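Local coordinates for homoserine dehydrogenase (Staphylococcus aureus M1064, PDB 4PG7), which catalyses the NAD(P)-dependent interconversion of L-homoserine and L-aspartate semialdehyde, a step of the aspartic acid pathway, at residues V120-N124 / K125-A129; D137-E141 / N142-L146; A211-T214 / D215-G219; T286-D289 / K290-L294; S424-E427 / E428-K432. One frame throughout, in Å; residues are numbered along the deposited sequence.

Contact 1: V120-N124 / K125-A129. With ACT (acetate ion), chain C.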
# COMPACT_ATOMS: atom_id res chain seq x y z
N VAL A 120 -6.23 -0.03 -27.03
CA VAL A 120 -4.81 0.23 -26.88
C VAL A 120 -4.35 -0.09 -25.47
O VAL A 120 -4.91 0.39 -24.49
CB VAL A 120 -4.48 1.69 -27.21
CG1 VAL A 120 -3.05 2.04 -26.80
CG2 VAL A 120 -4.69 1.94 -28.68
N ILE A 121 -3.31 -0.92 -25.39
CA ILE A 121 -2.64 -1.19 -24.14
C ILE A 121 -1.21 -0.69 -24.30
O ILE A 121 -0.54 -1.05 -25.27
CB ILE A 121 -2.65 -2.68 -23.82
CG1 ILE A 121 -4.10 -3.16 -23.75
CG2 ILE A 121 -1.92 -2.96 -22.50
CD1 ILE A 121 -4.25 -4.65 -23.70
N THR A 122 -0.77 0.15 -23.37
CA THR A 122 0.56 0.74 -23.45
C THR A 122 1.34 0.60 -22.15
O THR A 122 0.78 0.73 -21.05
CB THR A 122 0.51 2.22 -23.86
OG1 THR A 122 1.84 2.72 -23.94
CG2 THR A 122 -0.32 3.08 -22.88
N ALA A 123 2.64 0.34 -22.29
CA ALA A 123 3.57 0.34 -21.16
C ALA A 123 4.64 1.40 -21.38
O ALA A 123 5.75 1.31 -20.84
CB ALA A 123 4.22 -1.02 -21.02
N ASN A 124 4.29 2.41 -22.17
CA ASN A 124 5.20 3.46 -22.57
C ASN A 124 5.59 4.35 -21.37
O ASN A 124 4.76 5.09 -20.85
CB ASN A 124 4.52 4.28 -23.65
CG ASN A 124 5.39 5.35 -24.26
OD1 ASN A 124 6.25 5.94 -23.60
ND2 ASN A 124 5.15 5.62 -25.54
N LYS A 125 6.86 4.27 -20.97
CA LYS A 125 7.35 4.94 -19.75
C LYS A 125 7.58 6.42 -19.93
O LYS A 125 7.83 7.13 -18.96
CB LYS A 125 8.66 4.32 -19.27
CG LYS A 125 8.56 2.86 -18.90
CD LYS A 125 7.59 2.64 -17.75
CE LYS A 125 7.76 1.26 -17.13
NZ LYS A 125 6.98 1.12 -15.87
N ASP A 126 7.50 6.90 -21.17
CA ASP A 126 7.72 8.31 -21.45
C ASP A 126 6.43 9.13 -21.44
O ASP A 126 6.50 10.35 -21.51
CB ASP A 126 8.43 8.47 -22.79
CG ASP A 126 9.71 7.67 -22.86
OD1 ASP A 126 10.52 7.77 -21.92
OD2 ASP A 126 9.90 6.91 -23.85
N LEU A 127 5.27 8.46 -21.40
CA LEU A 127 3.98 9.17 -21.37
C LEU A 127 3.83 9.98 -20.08
O LEU A 127 4.13 9.51 -18.99
CB LEU A 127 2.80 8.19 -21.43
CG LEU A 127 2.21 7.68 -22.75
CD1 LEU A 127 2.90 8.19 -24.02
CD2 LEU A 127 1.93 6.20 -22.70
N LEU A 128 3.34 11.20 -20.23
CA LEU A 128 3.09 12.10 -19.12
C LEU A 128 1.59 12.36 -19.07
O LEU A 128 0.83 11.77 -19.86
CB LEU A 128 3.92 13.38 -19.28
CG LEU A 128 5.43 13.14 -19.12
CD1 LEU A 128 6.26 14.31 -19.62
CD2 LEU A 128 5.78 12.83 -17.68
N ALA A 129 1.16 13.23 -18.15
CA ALA A 129 -0.25 13.42 -17.90
C ALA A 129 -0.97 13.98 -19.12
O ALA A 129 -2.08 13.55 -19.42
CB ALA A 129 -0.46 14.34 -16.71
C ACT C . 8.93 1.07 -23.09
O ACT C . 8.30 0.12 -22.56
OXT ACT C . 8.60 2.25 -22.90
CH3 ACT C . 10.14 0.81 -23.93

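Contact 2: D137-E141 / N142-L146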
# COMPACT_ATOMS: atom_id res chain seq x y z
N ASP A 137 -9.40 10.41 -23.40
CA ASP A 137 -10.58 11.08 -23.98
C ASP A 137 -10.88 10.53 -25.37
O ASP A 137 -12.04 10.30 -25.73
CB ASP A 137 -10.35 12.59 -24.13
CG ASP A 137 -10.26 13.33 -22.81
OD1 ASP A 137 -10.61 12.77 -21.75
OD2 ASP A 137 -9.83 14.51 -22.84
N LEU A 138 -9.82 10.34 -26.15
CA LEU A 138 -9.94 9.85 -27.51
C LEU A 138 -10.47 8.41 -27.50
O LEU A 138 -11.30 8.05 -28.33
CB LEU A 138 -8.58 9.95 -28.21
CG LEU A 138 -8.53 9.92 -29.73
CD1 LEU A 138 -9.44 10.96 -30.38
CD2 LEU A 138 -7.09 10.12 -30.17
N ALA A 139 -10.04 7.63 -26.52
CA ALA A 139 -10.54 6.27 -26.35
C ALA A 139 -12.04 6.24 -26.03
O ALA A 139 -12.82 5.56 -26.71
CB ALA A 139 -9.77 5.55 -25.27
N GLU A 140 -12.44 6.99 -24.99
CA GLU A 140 -13.86 7.09 -24.60
C GLU A 140 -14.71 7.54 -25.79
O GLU A 140 -15.78 6.97 -26.06
CB GLU A 140 -14.06 8.08 -23.44
CG GLU A 140 -15.52 8.22 -23.02
CD GLU A 140 -15.79 9.38 -22.07
OE1 GLU A 140 -14.92 9.71 -21.24
OE2 GLU A 140 -16.90 9.95 -22.14
N GLU A 141 -14.21 8.56 -26.47
CA GLU A 141 -14.83 9.12 -27.67
C GLU A 141 -15.06 8.09 -28.78
O GLU A 141 -16.06 8.16 -29.51
CB GLU A 141 -13.93 10.25 -28.16
CG GLU A 141 -14.35 10.97 -29.42
CD GLU A 141 -13.46 12.17 -29.67
OE1 GLU A 141 -12.87 12.27 -30.76
OE2 GLU A 141 -13.32 13.01 -28.74
N ASN A 142 -14.15 7.13 -28.91
CA ASN A 142 -14.25 6.11 -29.95
C ASN A 142 -14.77 4.76 -29.46
O ASN A 142 -14.75 3.78 -30.20
CB ASN A 142 -12.88 5.95 -30.62
CG ASN A 142 -12.56 7.08 -31.56
OD1 ASN A 142 -13.01 7.09 -32.71
ND2 ASN A 142 -11.79 8.05 -31.09
N GLY A 143 -15.23 4.70 -28.21
CA GLY A 143 -15.83 3.48 -27.67
C GLY A 143 -14.88 2.32 -27.48
O GLY A 143 -15.28 1.17 -27.61
N VAL A 144 -13.62 2.62 -27.17
CA VAL A 144 -12.60 1.59 -26.96
C VAL A 144 -11.81 1.90 -25.68
O VAL A 144 -11.89 2.99 -25.15
CB VAL A 144 -11.61 1.49 -28.16
CG1 VAL A 144 -12.32 0.94 -29.39
CG2 VAL A 144 -10.95 2.83 -28.46
N ALA A 145 -11.05 0.92 -25.23
CA ALA A 145 -10.31 0.98 -23.99
C ALA A 145 -8.90 1.51 -24.22
O ALA A 145 -8.27 1.23 -25.25
CB ALA A 145 -10.24 -0.40 -23.39
N LEU A 146 -8.42 2.29 -23.27
CA LEU A 146 -7.01 2.65 -23.18
C LEU A 146 -6.55 2.16 -21.82
O LEU A 146 -7.11 2.58 -20.81
CB LEU A 146 -6.82 4.16 -23.28
CG LEU A 146 -5.35 4.55 -23.10
CD1 LEU A 146 -4.55 4.26 -24.37
CD2 LEU A 146 -5.23 6.01 -22.71

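Contact 3: A211-T214 / D215-G219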
# COMPACT_ATOMS: atom_id res chain seq x y z
N ALA A 211 25.47 4.18 -16.16
CA ALA A 211 26.73 4.90 -16.40
C ALA A 211 26.55 6.40 -16.44
O ALA A 211 27.38 7.17 -15.94
CB ALA A 211 27.35 4.42 -17.70
N ASP A 212 25.47 6.83 -17.08
CA ASP A 212 24.98 8.19 -16.94
C ASP A 212 23.76 8.07 -16.03
O ASP A 212 22.70 7.63 -16.46
CB ASP A 212 24.61 8.79 -18.30
CG ASP A 212 24.10 10.23 -18.19
OD1 ASP A 212 23.94 10.75 -17.07
OD2 ASP A 212 23.87 10.84 -19.25
N PRO A 213 23.92 8.42 -14.75
CA PRO A 213 22.84 8.25 -13.81
C PRO A 213 21.95 9.52 -13.69
O PRO A 213 21.10 9.55 -12.83
CB PRO A 213 23.59 8.02 -12.51
CG PRO A 213 24.75 8.96 -12.62
CD PRO A 213 25.06 9.10 -14.10
N THR A 214 22.16 10.53 -14.55
CA THR A 214 21.48 11.85 -14.49
C THR A 214 19.99 11.78 -14.25
O THR A 214 19.45 12.51 -13.42
CB THR A 214 21.69 12.65 -15.82
OG1 THR A 214 23.08 12.87 -16.00
CG2 THR A 214 20.98 13.98 -15.80
N ASP A 215 19.30 10.93 -14.99
CA ASP A 215 17.86 10.82 -14.89
C ASP A 215 17.41 10.47 -13.46
O ASP A 215 16.35 10.91 -13.00
CB ASP A 215 17.36 9.76 -15.87
CG ASP A 215 15.90 9.89 -16.15
OD1 ASP A 215 15.49 10.93 -16.70
OD2 ASP A 215 15.15 8.93 -15.85
N ASP A 216 18.23 9.67 -12.77
CA ASP A 216 17.98 9.27 -11.38
C ASP A 216 18.40 10.37 -10.41
O ASP A 216 17.59 10.90 -9.64
CB ASP A 216 18.79 8.00 -11.03
CG ASP A 216 18.35 6.79 -11.82
OD1 ASP A 216 17.15 6.67 -12.17
OD2 ASP A 216 19.21 5.90 -12.02
N VAL A 217 19.68 10.69 -10.48
CA VAL A 217 20.36 11.57 -9.54
C VAL A 217 19.88 13.02 -9.59
O VAL A 217 19.86 13.69 -8.57
CB VAL A 217 21.88 11.47 -9.78
CG1 VAL A 217 22.63 12.70 -9.30
CG2 VAL A 217 22.41 10.21 -9.11
N GLU A 218 19.45 13.49 -10.75
CA GLU A 218 18.93 14.87 -10.86
C GLU A 218 17.43 14.96 -10.63
O GLU A 218 16.82 16.03 -10.77
CB GLU A 218 19.32 15.47 -12.22
CG GLU A 218 20.82 15.57 -12.43
CD GLU A 218 21.50 16.34 -11.34
OE1 GLU A 218 20.94 17.36 -10.85
OE2 GLU A 218 22.60 15.95 -10.96
N GLY A 219 16.81 13.83 -10.30
CA GLY A 219 15.40 13.82 -9.93
C GLY A 219 14.41 13.89 -11.07
O GLY A 219 13.20 14.13 -10.85
O HOH W 1 20.21 8.79 -16.48

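Contact 4: T286-D289 / K290-L294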
# COMPACT_ATOMS: atom_id res chain seq x y z
N THR A 286 14.77 16.34 1.13
CA THR A 286 13.80 16.70 2.15
C THR A 286 14.17 15.99 3.44
O THR A 286 14.49 14.80 3.42
CB THR A 286 12.40 16.27 1.68
OG1 THR A 286 12.08 16.93 0.46
CG2 THR A 286 11.35 16.57 2.69
N LEU A 287 14.17 16.71 4.56
CA LEU A 287 14.38 16.06 5.84
C LEU A 287 13.05 15.48 6.25
O LEU A 287 12.01 16.15 6.13
CB LEU A 287 14.88 17.01 6.90
CG LEU A 287 16.38 17.25 7.00
CD1 LEU A 287 16.89 17.94 5.74
CD2 LEU A 287 16.67 18.07 8.24
N ILE A 288 13.07 14.23 6.70
CA ILE A 288 11.89 13.51 7.12
C ILE A 288 12.12 13.06 8.55
O ILE A 288 13.12 12.41 8.86
CB ILE A 288 11.67 12.21 6.29
CG1 ILE A 288 11.53 12.53 4.81
CG2 ILE A 288 10.42 11.47 6.77
CD1 ILE A 288 10.26 13.30 4.49
N ASP A 289 11.17 13.38 9.41
CA ASP A 289 11.23 12.97 10.79
C ASP A 289 11.41 11.46 10.86
O ASP A 289 10.69 10.73 10.18
CB ASP A 289 9.97 13.39 11.53
CG ASP A 289 10.04 13.09 13.03
OD1 ASP A 289 10.19 14.01 13.82
OD2 ASP A 289 9.96 11.93 13.42
N LYS A 290 12.34 11.02 11.70
CA LYS A 290 12.67 9.60 11.82
C LYS A 290 11.51 8.71 12.20
O LYS A 290 11.56 7.52 11.94
CB LYS A 290 13.77 9.39 12.85
CG LYS A 290 15.16 9.75 12.38
CD LYS A 290 16.12 9.58 13.56
CE LYS A 290 17.55 9.91 13.18
NZ LYS A 290 18.41 9.97 14.40
N LYS A 291 10.49 9.25 12.84
CA LYS A 291 9.32 8.46 13.22
C LYS A 291 8.29 8.32 12.10
O LYS A 291 7.39 7.51 12.22
CB LYS A 291 8.65 9.08 14.45
CG LYS A 291 9.55 9.09 15.69
CD LYS A 291 8.97 9.97 16.78
CE LYS A 291 9.28 11.43 16.48
NZ LYS A 291 8.18 12.37 16.82
N HIS A 292 8.40 9.12 11.04
CA HIS A 292 7.46 9.05 9.91
C HIS A 292 7.67 7.74 9.15
O HIS A 292 8.81 7.29 8.95
CB HIS A 292 7.71 10.23 8.97
CG HIS A 292 6.57 10.53 8.06
ND1 HIS A 292 6.36 9.85 6.88
CD2 HIS A 292 5.57 11.44 8.14
CE1 HIS A 292 5.30 10.33 6.27
NE2 HIS A 292 4.78 11.28 7.03
N GLN A 293 6.58 7.14 8.69
CA GLN A 293 6.65 5.90 7.92
C GLN A 293 7.63 5.99 6.75
O GLN A 293 8.32 5.02 6.45
CB GLN A 293 5.24 5.48 7.46
CG GLN A 293 4.92 3.98 7.43
CD GLN A 293 5.40 3.13 8.60
OE1 GLN A 293 5.13 3.40 9.77
NE2 GLN A 293 6.08 2.03 8.26
N LEU A 294 7.72 7.14 6.08
CA LEU A 294 8.64 7.30 4.96
C LEU A 294 10.09 7.25 5.35
O LEU A 294 10.94 6.89 4.52
CB LEU A 294 8.40 8.60 4.19
CG LEU A 294 7.28 8.62 3.18
CD1 LEU A 294 7.18 10.01 2.59
CD2 LEU A 294 7.47 7.59 2.09

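Contact 5: S424-E427 / E428-K432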
# COMPACT_ATOMS: atom_id res chain seq x y z
N SER A 424 6.28 30.68 4.46
CA SER A 424 7.16 30.50 3.30
C SER A 424 8.63 30.45 3.68
O SER A 424 8.98 30.67 4.84
CB SER A 424 6.91 31.64 2.31
OG SER A 424 6.81 32.85 3.02
N SER A 425 9.47 30.13 2.71
CA SER A 425 10.92 30.03 2.94
C SER A 425 11.46 31.31 3.55
O SER A 425 11.18 32.39 3.07
CB SER A 425 11.66 29.71 1.65
OG SER A 425 13.07 29.63 1.88
N PRO A 426 12.24 31.19 4.64
CA PRO A 426 12.93 32.33 5.20
C PRO A 426 14.25 32.67 4.51
O PRO A 426 15.03 33.46 5.05
CB PRO A 426 13.21 31.87 6.63
CG PRO A 426 13.48 30.43 6.47
CD PRO A 426 12.55 29.96 5.39
N GLU A 427 14.53 32.06 3.37
CA GLU A 427 15.83 32.23 2.72
C GLU A 427 16.15 33.70 2.38
O GLU A 427 17.23 34.17 2.67
CB GLU A 427 15.95 31.35 1.46
CG GLU A 427 17.17 31.65 0.62
CD GLU A 427 17.55 30.56 -0.37
OE1 GLU A 427 16.79 29.57 -0.54
OE2 GLU A 427 18.64 30.69 -0.98
N GLU A 428 15.22 34.40 1.76
CA GLU A 428 15.46 35.79 1.36
C GLU A 428 15.64 36.67 2.56
O GLU A 428 16.51 37.52 2.60
CB GLU A 428 14.28 36.32 0.55
CG GLU A 428 14.19 35.73 -0.86
CD GLU A 428 13.36 36.58 -1.80
OE1 GLU A 428 13.24 36.16 -2.98
OE2 GLU A 428 12.83 37.65 -1.39
N LEU A 429 14.80 36.44 3.55
CA LEU A 429 14.86 37.18 4.77
C LEU A 429 16.22 37.02 5.47
O LEU A 429 16.85 38.00 5.89
CB LEU A 429 13.72 36.70 5.67
CG LEU A 429 13.74 37.22 7.09
CD1 LEU A 429 13.47 38.72 7.10
CD2 LEU A 429 12.67 36.49 7.90
N ILE A 430 16.67 35.79 5.60
CA ILE A 430 17.95 35.49 6.24
C ILE A 430 19.10 36.13 5.44
O ILE A 430 20.04 36.67 6.02
CB ILE A 430 18.11 33.98 6.45
CG1 ILE A 430 17.13 33.53 7.53
CG2 ILE A 430 19.53 33.61 6.88
CD1 ILE A 430 16.89 32.05 7.61
N THR A 431 18.98 36.08 4.11
CA THR A 431 19.94 36.70 3.19
C THR A 431 20.02 38.21 3.36
O THR A 431 21.11 38.75 3.47
CB THR A 431 19.61 36.31 1.73
OG1 THR A 431 19.76 34.89 1.59
CG2 THR A 431 20.53 37.01 0.74
N LYS A 432 18.87 38.89 3.46
CA LYS A 432 18.89 40.34 3.65
C LYS A 432 19.43 40.76 5.02
O LYS A 432 19.84 41.91 5.19
CB LYS A 432 17.54 40.98 3.30
CG LYS A 432 16.45 40.76 4.32
CD LYS A 432 15.46 41.92 4.49
CE LYS A 432 14.00 41.48 4.36
NZ LYS A 432 13.06 42.54 4.84
O HOH W 2 12.20 34.92 3.33
O HOH W 3 12.67 33.21 0.79
O HOH W 4 19.90 32.90 -1.14

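Contact 1: V120-N124 / K125-A129
Asn124 OD1 takes the backbone N-H of Asp126 at 2.9 Å, with the donor lying in the carbonyl plane of the amide. The side chain can fold forward over the next residues because CG stands opposite the backbone N (chi1 -175°), beside its own carbonyl carbon. The Leu127 side chain crosses that of Asn124 at about a right angle: its CD2 presses on Asn124 CB at 3.4 Å, while CD1 lies 3.7 Å from Asn124 ND2. From the strand end, Thr122 meets the leucine tip to tip, OG1 to CD2 at 3.7 Å. The same hydroxyl oxygen accepts from Asn124 N (3.0 Å), an ST turn that leads into the type I turn from Asn124 to Leu127. Lys125 N donates to OXT of an acetate, probably a crystallisation component, at 3.3 Å. In the second shell, Glu98 binds both Thr122 OG1 and Asn124 ND2, and the backbone of Gly102 meets Asn124 ND2 and Asp126 OD2. The loop leaves the C-terminal end of a parallel strand, as in Rossmann-type domains. Strand 119-122 runs between strands 95-98 and 146-147; Leu127 packs on helix 106-115, Ala123 on helix 323-339, and Ala129 opens helix 129-141 against helix 220-234.

Contact 2: D137-E141 / N142-L146
A Schellman motif finishes helix 129-141, and its two nested bonds run from Val144 N to Ala139 O at 3.1 Å and from Gly143 N to Glu140 O at 3.2 Å. The first is almost straight, 175° at the hydrogen; the second donor stands well above the carbonyl plane of Glu140. Gly143, with phi at 68°, is the C-prime residue that turns the chain back. Just before it, Asn142 adds a side-chain bond: ND2 donates to Leu138 O, one turn back, at 2.8 Å, and that oxygen lies close to the plane of the amide. CG sits opposite the carbonyl carbon (chi1 -75°), which lays the amide back along the helix beside Leu138. The two side chains point the same way, with Leu138 CD1 3.8 Å from Asn142 ND2. The other end of the amide, OD1, is held by Lys117. The Asn142 backbone N makes weak bonds to Leu138 O and Ala139 O. Beneath the turn Ala139 CB faces the returning chain, 3.3 Å from Val144 O and 3.8 Å from Leu146 CB, while Leu114 of helix 106-115 packs against both Ala139 and Val144. The cap thus delivers the chain from helix 129-141 into strand 146-147, parallel to strand 119-122: the second half of a beta-alpha-beta crossover, as in Rossmann-type nucleotide-binding domains.

Contact 3: A211-T214 / D215-G219
The carbonyl of Pro213 is approached from opposite faces of its plane by two backbone N-H groups, Asp216 N at 2.9 Å and Val217 N at 3.0 Å. Val217 N lies nearer the plane and its bond is the straighter, 174° at the hydrogen; Asp216 N stands higher above the other face. A second flat group, the carboxylate of Asp212, also has one oxygen shared between two donors. Thr214 OG1 gives OD1 a short 2.5 Å bond on the syn lone pair, the side of the other oxygen, whereas Thr214 N comes from above the carboxylate plane at 3.1 Å. Thr214 can use both groups because OG1 is turned beside its own backbone N (chi1 -61°). CG2 then points to the next turn, meeting Glu218 CG at 3.7 Å, obliquely; the backbones of the same two residues are joined by Glu218 N to Thr214 O (2.8 Å). The apolar part is made by Pro213 CB, 4.2 Å from Val217 CG2, with Leu200 and Phe196 of helix 196-205 behind them. A water donates to Asp212 O and accepts from Asp215 N. The carboxylate of Asp215 forms a salt bridge with Arg224, and that of Asp216 a hydrogen bond with Asn179. Asp212 makes an Asx turn leading to Pro213 at the N-cap position, an arrangement characteristic of a helix start; here it opens the short helix 214-217.

Contact 4: T286-D289 / K290-L294
Asp289 and Lys291 slant across each other where strand 278-289 of the mixed sheet ends in a type I turn, Asp289 to His292, on the way to strand 302-308; Ile288 and His292 do the same. The Asp289 and Lys291 pair is the more exposed, and Ile288 is buried. The carboxylate of Asp289 swings forward, CG being opposite the backbone N (chi1 -175°), so that OD2 receives Lys291 N at 2.8 Å on its anti side, only slightly out of the carboxylate plane. The lysine chain then doubles back, bent at its third and fourth torsions: CE comes within 3.2 Å of Asp289 OD2, but NZ remains 3.9 Å from that oxygen, a long salt bridge. The turn itself is closed by His292 N to Asp289 O at 2.9 Å, the donor standing above the carbonyl plane. Ile288 CG2 touches His292 CB at 3.7 Å and meets the imidazole obliquely. Leu294 N lies at the ring edge, nearly in plane, and donates to His292 ND1 at 3.1 Å (165° at the hydrogen). The ring also meets Tyr305 with planes about 50° apart, and Met175 packs on His292 and Leu294. Lys290 extends to a salt bridge with Asp260, and Gln293 NE2 binds Gln293 O of the second subunit. Within the turn, a backbone N-H holds OD2 of Asp289, and the lysine charge probably adds a weaker pull; an acetate, probably from the crystallisation liquor, lies nearby. ND1 of His292 accepts, consistent with a neutral ring protonated on NE2, and this bond helps to fix its rotation.

Contact 5: S424-E427 / E428-K432
Glu427 O is gripped twice by Thr431: OG1 donates to it at 2.8 Å and the backbone N at 3.0 Å, from opposite faces of the carbonyl plane. The hydroxyl reaches back because OG1 lies beside its own backbone N (chi1 -64°), facing the preceding turn. A water joins the two side chains on the outside, donating to Glu427 OE2 at 2.5 Å and only weakly to Thr431 OG1. One residue earlier, Ile430 N meets Pro426 O at 2.9 Å nearly along the C=O axis. Two further waters take the N-H groups of Glu428 and Leu429 and donate to Ser425 O, carrying the bonding back before the N-cap position. Ser425 OG accepts from Glu427 N at 3.2 Å. On the apolar side Pro426 and Ile430 lie side by side, CB to CD1 3.8 Å apart, facing Phe377, Val379 and Val381 of strand 375-382, while Val437 of strand 436-444 backs Ile430, Glu427 and Thr431. Asp438 and Lys439, next on that strand, belong to the pocket of the bound lysine. An ST turn from Ser425, with Pro426 at the N-cap position, starts helix 427-432, which packs on the sheet of the C-terminal domain, probably the ACT domain.

Contacts 1 and 2 lie at the two ends of helix 129-141, beside neighbouring strands of one parallel sheet, and touch where Val120 CG1 packs on Leu146 CD1 at 3.6 Å. Contact 1 is buried and its polar groups are met by neighbouring loops and strands, whereas contact 2 lies at the surface and relies largely on backbone capping. Contacts 3 and 5, with centres about 30 Å apart, both start short helices with a proline at the N-cap position and bridging water. Contacts 1, 3, 4 and 5 each bond a side-chain oxygen to a backbone N two residues on; in contact 4, partly buried, this accompanies a strand-end turn that also reaches the second subunit.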